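Long-range contacts in glutathione-specific gamma-glutamylcyclotransferase (Saccharomyces cerevisiae S288c, PDB 5HWK), which cleaves glutathione into 5-oxo-L-proline and a Cys-Gly dipeptide, leaving other gamma-glutamyl peptides untouched: residues R27-I32 against L128-E133; R37-S42 against D218-A223. One frame throughout, in Å; residues are numbered along the deposited sequence.

From the N terminus the chain passes strand 8-12, whose end and the turn after it probably bind substrate, and reaches strand 26-33, the first half of contact 1. Strand 35-40 follows directly and carries the first half of contact 2. The chain then runs on to strand 119-129. Its end meets 27-32 and closes contact 1, a loop of 95 intervening residues. Contact 2 closes near the C terminus, where helix 219-232 returns to strand 35-40 over 175 residues. The two loops therefore cross. Contact 1 joins neighbouring strands of the six-stranded sheet. Contact 2 ties an outer strand of the three-stranded sheet to the last helix. The contact centres lie about 20 Å apart.

Contact 1 of 2, residues R27-I32 against L128-E133; sequences RIPAII and LETNRE
Ile32 and Leu128 lie side by side and point the same way from the sheet. The CD2 branch of Leu128 does the touching, 3.8 Å from Ile32 CG1. The same methyl also approaches Ala30 CB. On the other face Ile31 and Glu129 cross obliquely. Glu129 has CG anti to its carbonyl carbon (chi1 -58°), and its chain runs on extended. Its carboxylate ends beside the isoleucine, with OE1 3.7 Å from Ile31 CG2. That OE1 also takes a hydrogen bond from His33 NE2, which fixes the polar end.

Between these two faces the backbones pair. Ile31 N donates to Glu129 O at 2.7 Å, and Glu129 N returns the bond to Ile31 O at 3.0 Å. CA-H...O contacts from Ala30 and Leu128 reach the same two carbonyl oxygens. Beyond Glu129 the regular pairing stops and a side chain takes over. Thr130 holds OG1 anti to its backbone N (chi1 -171°), and the hydroxyl donates to Pro29 O at 2.6 Å. The same OG1 sits 3.6 Å from Ile28 CG2, the two side chains crossing at about a right angle. Asn131 brings ND2 near Pro29 CG, while its OD1 bonds to His134 just ahead of helix 135-144.

Strand 91-99 bonds to the other edge of 27-32. The contact is an antiparallel strand pair at the point where strand 119-129 ends, inside the six-stranded sheet of the gamma-glutamylcyclotransferase fold, with Ile32 beside the probable substrate-binding residue Leu11.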
loop_
_atom_site.group_PDB
_atom_site.type_symbol
_atom_site.label_atom_id
_atom_site.label_comp_id
_atom_site.label_asym_id
_atom_site.label_seq_id
_atom_site.Cartn_x
_atom_site.Cartn_y
_atom_site.Cartn_z
ATOM N N ARG A 27 -15.234 5.542 -1.891
ATOM C CA ARG A 27 -14.220 4.527 -1.562
ATOM C C ARG A 27 -14.218 3.581 -2.753
ATOM O O ARG A 27 -15.164 2.805 -2.925
ATOM C CB ARG A 27 -14.569 3.771 -0.273
ATOM C CG ARG A 27 -13.591 2.699 0.024
ATOM C CD ARG A 27 -13.995 1.892 1.289
ATOM N NE ARG A 27 -12.978 0.930 1.725
ATOM C CZ ARG A 27 -12.917 -0.320 1.278
ATOM N NH1 ARG A 27 -13.802 -0.742 0.379
ATOM N NH2 ARG A 27 -11.980 -1.157 1.765
ATOM N N ILE A 28 -13.204 3.669 -3.596
ATOM C CA ILE A 28 -13.173 2.952 -4.869
ATOM C C ILE A 28 -12.081 1.890 -4.798
ATOM O O ILE A 28 -10.905 2.247 -4.644
ATOM C CB ILE A 28 -12.876 3.913 -6.033
ATOM C CG1 ILE A 28 -13.929 5.032 -6.113
ATOM C CG2 ILE A 28 -12.709 3.113 -7.329
ATOM C CD1 ILE A 28 -13.629 6.028 -7.184
ATOM N N PRO A 29 -12.408 0.594 -4.929
ATOM C CA PRO A 29 -11.363 -0.437 -5.003
ATOM C C PRO A 29 -10.488 -0.141 -6.204
ATOM O O PRO A 29 -10.977 0.271 -7.256
ATOM C CB PRO A 29 -12.156 -1.729 -5.217
ATOM C CG PRO A 29 -13.528 -1.430 -4.805
ATOM C CD PRO A 29 -13.754 0.013 -5.077
ATOM N N ALA A 30 -9.186 -0.319 -6.048
ATOM C CA ALA A 30 -8.291 0.179 -7.080
ATOM C C ALA A 30 -7.131 -0.761 -7.307
ATOM O O ALA A 30 -6.505 -1.238 -6.349
ATOM C CB ALA A 30 -7.709 1.547 -6.704
ATOM N N ILE A 31 -6.828 -0.979 -8.584
ATOM C CA ILE A 31 -5.533 -1.474 -9.011
ATOM C C ILE A 31 -4.658 -0.240 -9.169
ATOM O O ILE A 31 -4.893 0.579 -10.066
ATOM C CB ILE A 31 -5.658 -2.258 -10.320
ATOM C CG1 ILE A 31 -6.671 -3.411 -10.180
ATOM C CG2 ILE A 31 -4.286 -2.712 -10.813
ATOM C CD1 ILE A 31 -6.932 -4.132 -11.503
ATOM N N ILE A 32 -3.690 -0.073 -8.280
ATOM C CA ILE A 32 -2.800 1.082 -8.283
ATOM C C ILE A 32 -1.560 0.696 -9.072
ATOM O O ILE A 32 -0.856 -0.249 -8.703
ATOM C CB ILE A 32 -2.428 1.465 -6.841
ATOM C CG1 ILE A 32 -3.683 1.672 -5.977
ATOM C CG2 ILE A 32 -1.541 2.696 -6.820
ATOM C CD1 ILE A 32 -3.381 1.649 -4.464
ATOM N N LEU A 128 -4.947 4.369 -12.190
ATOM C CA LEU A 128 -5.795 3.462 -11.431
ATOM C C LEU A 128 -6.723 2.711 -12.370
ATOM O O LEU A 128 -7.170 3.251 -13.389
ATOM C CB LEU A 128 -6.657 4.227 -10.450
ATOM C CG LEU A 128 -5.896 5.029 -9.402
ATOM C CD1 LEU A 128 -6.858 5.747 -8.496
ATOM C CD2 LEU A 128 -4.965 4.125 -8.590
ATOM N N GLU A 129 -7.052 1.481 -12.003
ATOM C CA GLU A 129 -8.148 0.749 -12.612
ATOM C C GLU A 129 -9.030 0.222 -11.490
ATOM O O GLU A 129 -8.591 0.082 -10.345
ATOM C CB GLU A 129 -7.675 -0.468 -13.417
ATOM C CG GLU A 129 -6.708 -0.213 -14.554
ATOM C CD GLU A 129 -6.020 -1.499 -14.985
ATOM O OE1 GLU A 129 -4.987 -1.872 -14.372
ATOM O OE2 GLU A 129 -6.530 -2.153 -15.918
ATOM N N THR A 130 -10.269 -0.105 -11.840
ATOM C CA THR A 130 -11.215 -0.626 -10.870
ATOM C C THR A 130 -12.121 -1.660 -11.530
ATOM O O THR A 130 -11.990 -1.971 -12.718
ATOM C CB THR A 130 -11.991 0.507 -10.199
ATOM O OG1 THR A 130 -12.755 -0.028 -9.108
ATOM C CG2 THR A 130 -12.917 1.154 -11.192
ATOM N N ASN A 131 -13.048 -2.203 -10.745
ATOM C CA ASN A 131 -13.944 -3.228 -11.258
ATOM C C ASN A 131 -15.097 -2.600 -12.035
ATOM O O ASN A 131 -15.254 -1.378 -12.096
ATOM C CB ASN A 131 -14.440 -4.158 -10.141
ATOM C CG ASN A 131 -15.116 -3.415 -8.989
ATOM O OD1 ASN A 131 -15.738 -2.369 -9.176
ATOM N ND2 ASN A 131 -15.007 -3.978 -7.785
ATOM N N ARG A 132 -15.899 -3.462 -12.662
ATOM C CA ARG A 132 -17.036 -2.972 -13.433
ATOM C C ARG A 132 -17.986 -2.176 -12.552
ATOM O O ARG A 132 -18.519 -1.143 -12.972
ATOM N N GLU A 133 -18.163 -2.615 -11.302
ATOM C CA GLU A 133 -19.108 -1.958 -10.410
ATOM C C GLU A 133 -18.754 -0.493 -10.180
ATOM O O GLU A 133 -19.655 0.325 -9.957
ATOM C CB GLU A 133 -19.208 -2.717 -9.085
#

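Contact 2 of 2, residues R37-S42 against D218-A223; sequences RRFWQS and DHYLTA
Tyr220 lies flat against the guanidinium of Arg38, their planes 6° apart and their centres 4.2 Å apart. Arg38 CD sits over the centre of the ring in a CH-pi contact, and the cation-pi contact of CZ is off-centre. At the far end of the ring, Tyr220 OH accepts a nearly straight bond from Phe39 N at 2.9 Å. Water 2 joins the same hydroxyl to Trp40 NE1. A phenylalanine here would probably leave Phe39 N without its acceptor and break the water link to Trp40.

Beside this stack, Arg37 NH2 makes a salt bridge to Asp218 OD2 at 3.0 Å, meeting the anti lone pair of that oxygen. The guanidinium and carboxylate are nearly coplanar. Water 1 donates to Asp218 OD2 and Arg37 O and accepts from Arg37 NE. Leu221 CD1 packs 3.6 Å from Phe39 CE1.

The second shell sets these groups. The bend of Arg38 at chi2 (-66°) carries CD over the Tyr220 ring. Its NH1 donates to Arg37 O at 2.9 Å. Arg38 NE donates to Asn74 OD1 of helix 69-78. The NH1 of the Arg37 guanidinium bonds to Tyr13 O and Ile93 O. Phe39 is the centre of an inverse gamma turn. Asp218 is the N-cap of helix 219-232, and its OD1 accepts the capping bond from Leu221 N at 3.0 Å. The contact is a capped helix start docked on strand 35-40, with Arg37 linking it to the probable substrate-binding loop.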
loop_
_atom_site.group_PDB
_atom_site.type_symbol
_atom_site.label_atom_id
_atom_site.label_comp_id
_atom_site.label_asym_id
_atom_site.label_seq_id
_atom_site.Cartn_x
_atom_site.Cartn_y
_atom_site.Cartn_z
ATOM N N ARG A 37 3.921 -2.978 -3.080
ATOM C CA ARG A 37 3.700 -2.921 -1.630
ATOM C C ARG A 37 4.531 -4.019 -0.955
ATOM O O ARG A 37 4.507 -5.168 -1.403
ATOM C CB ARG A 37 2.229 -3.135 -1.293
ATOM C CG ARG A 37 1.933 -3.283 0.200
ATOM C CD ARG A 37 0.456 -3.398 0.512
ATOM N NE ARG A 37 -0.137 -4.431 -0.302
ATOM C CZ ARG A 37 -1.321 -4.309 -0.890
ATOM N NH1 ARG A 37 -2.132 -3.282 -0.583
ATOM N NH2 ARG A 37 -1.731 -5.224 -1.760
ATOM N N ARG A 38 5.309 -3.645 0.063
ATOM C CA ARG A 38 6.152 -4.614 0.756
ATOM C C ARG A 38 6.064 -4.331 2.244
ATOM O O ARG A 38 5.907 -3.188 2.675
ATOM C CB ARG A 38 7.637 -4.480 0.311
ATOM C CG ARG A 38 7.938 -4.959 -1.120
ATOM C CD ARG A 38 7.730 -6.450 -1.230
ATOM N NE ARG A 38 8.047 -7.031 -2.532
ATOM C CZ ARG A 38 7.183 -7.166 -3.535
ATOM N NH1 ARG A 38 5.943 -6.674 -3.438
ATOM N NH2 ARG A 38 7.578 -7.771 -4.656
ATOM N N PHE A 39 6.253 -5.385 3.052
ATOM C CA PHE A 39 6.238 -5.215 4.511
ATOM C C PHE A 39 7.659 -4.896 4.998
ATOM O O PHE A 39 8.304 -5.636 5.751
ATOM C CB PHE A 39 5.661 -6.445 5.203
ATOM C CG PHE A 39 4.148 -6.458 5.316
ATOM C CD1 PHE A 39 3.341 -6.182 4.230
ATOM C CD2 PHE A 39 3.549 -6.806 6.527
ATOM C CE1 PHE A 39 1.957 -6.228 4.343
ATOM C CE2 PHE A 39 2.199 -6.890 6.648
ATOM C CZ PHE A 39 1.390 -6.581 5.573
ATOM N N TRP A 40 8.170 -3.775 4.473
ATOM C CA TRP A 40 9.537 -3.302 4.654
ATOM C C TRP A 40 9.628 -2.061 5.521
ATOM O O TRP A 40 10.649 -1.351 5.473
ATOM C CB TRP A 40 10.212 -3.098 3.310
ATOM C CG TRP A 40 10.447 -4.362 2.561
ATOM C CD1 TRP A 40 10.242 -5.654 3.007
ATOM C CD2 TRP A 40 11.016 -4.469 1.260
ATOM N NE1 TRP A 40 10.607 -6.543 2.022
ATOM C CE2 TRP A 40 11.087 -5.842 0.940
ATOM C CE3 TRP A 40 11.424 -3.531 0.308
ATOM C CZ2 TRP A 40 11.557 -6.298 -0.293
ATOM C CZ3 TRP A 40 11.899 -3.992 -0.921
ATOM C CH2 TRP A 40 11.964 -5.359 -1.200
ATOM N N GLN A 41 8.599 -1.791 6.327
ATOM C CA GLN A 41 8.592 -0.701 7.279
ATOM C C GLN A 41 8.476 -1.306 8.678
ATOM O O GLN A 41 7.671 -2.208 8.908
ATOM C CB GLN A 41 7.438 0.244 6.969
ATOM C CG GLN A 41 7.362 1.447 7.869
ATOM C CD GLN A 41 8.295 2.561 7.399
ATOM O OE1 GLN A 41 9.146 2.358 6.522
ATOM N NE2 GLN A 41 8.114 3.752 7.953
ATOM N N SER A 42 9.349 -0.915 9.594
ATOM C CA SER A 42 9.197 -1.457 10.944
ATOM C C SER A 42 8.146 -0.683 11.745
ATOM O O SER A 42 7.868 0.481 11.460
ATOM C CB SER A 42 10.521 -1.400 11.664
ATOM O OG SER A 42 10.857 -0.068 11.780
ATOM N N ASP A 218 -2.184 -10.699 -5.093
ATOM C CA ASP A 218 -0.885 -10.210 -4.659
ATOM C C ASP A 218 -0.023 -11.418 -4.273
ATOM O O ASP A 218 -0.150 -11.953 -3.174
ATOM C CB ASP A 218 -1.057 -9.227 -3.503
ATOM C CG ASP A 218 0.254 -8.519 -3.124
ATOM O OD1 ASP A 218 1.337 -9.136 -3.233
ATOM O OD2 ASP A 218 0.199 -7.345 -2.694
ATOM N N HIS A 219 0.876 -11.829 -5.180
ATOM C CA HIS A 219 1.701 -13.018 -4.963
ATOM C C HIS A 219 2.682 -12.841 -3.816
ATOM O O HIS A 219 3.001 -13.812 -3.104
ATOM C CB HIS A 219 2.447 -13.368 -6.248
ATOM C CG HIS A 219 1.535 -13.708 -7.382
ATOM N ND1 HIS A 219 0.717 -14.814 -7.358
ATOM C CD2 HIS A 219 1.291 -13.081 -8.558
ATOM C CE1 HIS A 219 0.019 -14.866 -8.480
ATOM N NE2 HIS A 219 0.346 -13.822 -9.222
ATOM N N TYR A 220 3.188 -11.627 -3.622
ATOM C CA TYR A 220 4.066 -11.376 -2.477
ATOM C C TYR A 220 3.312 -11.589 -1.168
ATOM O O TYR A 220 3.792 -12.293 -0.274
ATOM C CB TYR A 220 4.607 -9.955 -2.545
ATOM C CG TYR A 220 5.206 -9.472 -1.253
ATOM C CD1 TYR A 220 6.513 -9.838 -0.893
ATOM C CD2 TYR A 220 4.473 -8.694 -0.343
ATOM C CE1 TYR A 220 7.064 -9.434 0.319
ATOM C CE2 TYR A 220 5.033 -8.283 0.826
ATOM C CZ TYR A 220 6.334 -8.638 1.155
ATOM O OH TYR A 220 6.874 -8.160 2.314
ATOM N N LEU A 221 2.116 -11.006 -1.052
ATOM C CA LEU A 221 1.377 -11.126 0.194
ATOM C C LEU A 221 0.970 -12.578 0.436
ATOM O O LEU A 221 1.000 -13.058 1.572
ATOM C CB LEU A 221 0.136 -10.250 0.147
ATOM C CG LEU A 221 -0.275 -9.599 1.447
ATOM C CD1 LEU A 221 0.934 -8.791 2.009
ATOM C CD2 LEU A 221 -1.482 -8.729 1.168
ATOM N N THR A 222 0.632 -13.308 -0.629
ATOM C CA THR A 222 0.306 -14.725 -0.477
ATOM C C THR A 222 1.501 -15.530 0.033
ATOM O O THR A 222 1.352 -16.368 0.924
ATOM C CB THR A 222 -0.158 -15.281 -1.805
ATOM O OG1 THR A 222 -1.391 -14.654 -2.131
ATOM C CG2 THR A 222 -0.418 -16.765 -1.666
ATOM N N ALA A 223 2.700 -15.275 -0.501
ATOM C CA ALA A 223 3.890 -15.985 -0.049
ATOM C C ALA A 223 4.239 -15.577 1.378
ATOM O O ALA A 223 4.603 -16.421 2.206
ATOM C CB ALA A 223 5.058 -15.688 -0.981
HETATM O O HOH W 1 1.883 -6.440 -0.891
HETATM O O HOH W 2 9.361 -9.171 2.681
#